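PDB 4MTU: beta-alanyl-CoA:ammonia lyase 2 from Clostridium propionicum, which probably catalyses the reversible elimination of ammonia from beta-alanyl-CoA, and binds zinc. Local coordinates for residues 2-7 / 41-46. Residues are numbered along the deposited sequence; the frame is centred on the assembly and turned at random.
With ZN (zinc ion), chain B.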
loop_
_atom_site.group_PDB
_atom_site.type_symbol
_atom_site.label_atom_id
_atom_site.label_comp_id
_atom_site.label_asym_id
_atom_site.label_seq_id
_atom_site.Cartn_x
_atom_site.Cartn_y
_atom_site.Cartn_z
ATOM N N VAL A 2 -30.202 10.220 13.811
ATOM C CA VAL A 2 -30.757 8.920 14.090
ATOM C C VAL A 2 -29.606 8.032 14.573
ATOM O O VAL A 2 -28.633 7.827 13.846
ATOM C CB VAL A 2 -31.352 8.288 12.826
ATOM C CG1 VAL A 2 -31.859 6.918 13.133
ATOM C CG2 VAL A 2 -32.462 9.197 12.337
ATOM N N GLY A 3 -29.699 7.509 15.757
ATOM C CA GLY A 3 -28.598 6.710 16.288
ATOM C C GLY A 3 -27.473 7.575 16.774
ATOM O O GLY A 3 -27.569 8.807 16.926
ATOM N N LYS A 4 -26.354 6.992 17.062
ATOM C CA LYS A 4 -25.173 7.659 17.628
ATOM C C LYS A 4 -24.301 8.151 16.479
ATOM O O LYS A 4 -24.302 7.625 15.390
ATOM C CB LYS A 4 -24.364 6.662 18.499
ATOM C CG LYS A 4 -23.528 5.595 17.838
ATOM C CD LYS A 4 -22.902 4.570 18.775
ATOM C CE LYS A 4 -22.127 3.443 18.124
ATOM N NZ LYS A 4 -21.667 2.346 19.080
ATOM N N LYS A 5 -23.469 9.135 16.797
ATOM C CA LYS A 5 -22.404 9.592 15.927
ATOM C C LYS A 5 -21.304 8.544 15.934
ATOM O O LYS A 5 -20.896 8.097 16.994
ATOM C CB LYS A 5 -21.946 10.965 16.401
ATOM C CG LYS A 5 -20.908 11.668 15.566
ATOM C CD LYS A 5 -20.622 13.098 16.093
ATOM C CE LYS A 5 -21.797 14.053 16.057
ATOM N NZ LYS A 5 -21.523 15.524 16.339
ATOM N N VAL A 6 -20.769 8.189 14.790
ATOM C CA VAL A 6 -19.620 7.313 14.654
ATOM C C VAL A 6 -18.388 8.219 14.465
ATOM O O VAL A 6 -18.389 9.171 13.711
ATOM C CB VAL A 6 -19.778 6.375 13.492
ATOM C CG1 VAL A 6 -18.483 5.700 13.099
ATOM C CG2 VAL A 6 -20.853 5.322 13.857
ATOM N N VAL A 7 -17.326 7.865 15.198
ATOM C CA VAL A 7 -16.066 8.619 15.181
ATOM C C VAL A 7 -14.920 7.675 14.851
ATOM O O VAL A 7 -14.639 6.754 15.598
ATOM C CB VAL A 7 -15.820 9.290 16.518
ATOM C CG1 VAL A 7 -14.462 9.991 16.590
ATOM C CG2 VAL A 7 -16.929 10.280 16.866
ATOM N N MET A 41 -24.270 2.114 8.387
ATOM C CA MET A 41 -25.207 1.246 7.701
ATOM C C MET A 41 -25.262 -0.130 8.362
ATOM O O MET A 41 -26.363 -0.746 8.460
ATOM C CB MET A 41 -24.853 1.162 6.209
ATOM C CG MET A 41 -25.042 2.465 5.476
ATOM S SD MET A 41 -26.714 3.158 5.554
ATOM C CE MET A 41 -26.560 4.352 6.871
ATOM N N VAL A 42 -24.140 -0.637 8.803
ATOM C CA VAL A 42 -24.133 -1.874 9.568
ATOM C C VAL A 42 -25.056 -1.737 10.775
ATOM O O VAL A 42 -25.860 -2.625 11.091
ATOM C CB VAL A 42 -22.678 -2.250 9.995
ATOM C CG1 VAL A 42 -22.709 -3.438 10.969
ATOM C CG2 VAL A 42 -21.834 -2.549 8.752
ATOM N N TYR A 43 -24.915 -0.624 11.481
ATOM C CA TYR A 43 -25.714 -0.424 12.688
ATOM C C TYR A 43 -27.209 -0.201 12.442
ATOM O O TYR A 43 -28.036 -0.660 13.210
ATOM C CB TYR A 43 -25.149 0.735 13.518
ATOM C CG TYR A 43 -23.764 0.511 14.048
ATOM C CD1 TYR A 43 -23.212 -0.751 14.242
ATOM C CD2 TYR A 43 -22.946 1.599 14.374
ATOM C CE1 TYR A 43 -21.940 -0.941 14.713
ATOM C CE2 TYR A 43 -21.679 1.398 14.849
ATOM C CZ TYR A 43 -21.157 0.151 15.031
ATOM O OH TYR A 43 -19.871 -0.047 15.471
ATOM N N VAL A 44 -27.545 0.511 11.371
ATOM C CA VAL A 44 -28.959 0.855 11.152
ATOM C C VAL A 44 -29.728 -0.287 10.507
ATOM O O VAL A 44 -30.939 -0.423 10.742
ATOM C CB VAL A 44 -29.110 2.181 10.353
ATOM C CG1 VAL A 44 -28.859 2.007 8.898
ATOM C CG2 VAL A 44 -30.487 2.768 10.670
ATOM N N ASP A 45 -29.081 -1.102 9.667
ATOM C CA ASP A 45 -29.814 -2.133 8.908
ATOM C C ASP A 45 -28.991 -3.372 8.590
ATOM O O ASP A 45 -29.471 -4.211 7.803
ATOM C CB ASP A 45 -30.546 -1.570 7.722
ATOM C CG ASP A 45 -31.978 -1.174 7.956
ATOM O OD1 ASP A 45 -32.420 -0.077 7.579
ATOM O OD2 ASP A 45 -32.733 -1.978 8.595
ATOM N N GLY A 46 -27.827 -3.564 9.177
ATOM C CA GLY A 46 -27.181 -4.850 9.112
ATOM C C GLY A 46 -26.597 -5.251 7.768
ATOM O O GLY A 46 -26.474 -6.460 7.494
HETATM ZN ZN ZN B . -34.414 -0.652 8.623
HETATM O O HOH W 1 -20.083 -0.090 18.283
HETATM O O HOH W 2 -33.600 0.319 10.374
HETATM O O HOH W 3 -35.703 -1.536 10.023
HETATM O O HOH W 4 -35.335 -1.885 7.182
#
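Y43, near the C-terminal end of helix 27-45, meets K4 and V6 of strand 4-11, outermost of the sheet within its chain, through one corner of its ring, and the contact is a worked example of how a hot dog helix is seated against its sheet. The apolar part centres on Y43 CE2. V6 reaches the edge of the ring, close to its plane, with CG2 lying 4.1 Å from Y43 CE2. The methylene chain of K4 comes in at a slant, its CE 3.9 Å from Y43 CE2. With chi1 at 75°, CG of K4 is flanked by both backbone N and carbonyl carbon, and from there the extended chain crosses the tyrosine, bringing its amine to within a water's reach of the phenol oxygen.

The polar part is bridged by that water. It accepts from K4 NZ at 3.0 Å and donates to Y43 OH at 2.8 Å, tying the two side-chain ends together without direct contact. Each has a further partner: K4 NZ forms a salt bridge with E134, and Y43 OH is hydrogen-bonded to E39, one helical turn earlier.

Metal coordination lies two residues after Y43, on the side away from the ring. D45 grips the zinc ion with both carboxylate oxygens, OD1 at 2.3 Å and OD2 at 2.1 Å from the metal; three waters and H142 complete the site. One of those waters also donates to V44 O, 2.8 Å away, linking the last helical turn to the metal's coordination shell.

In the fold, the helix packs across the antiparallel sheet, with M41 and V44 resting on I75 of strand 68-78 and on Y83 of strand 82-95. V6 turns from strand 4-11 onto V36, E39 and L40 of the same helix, while V42 touches T107, and Y43 touches A108, of a second subunit.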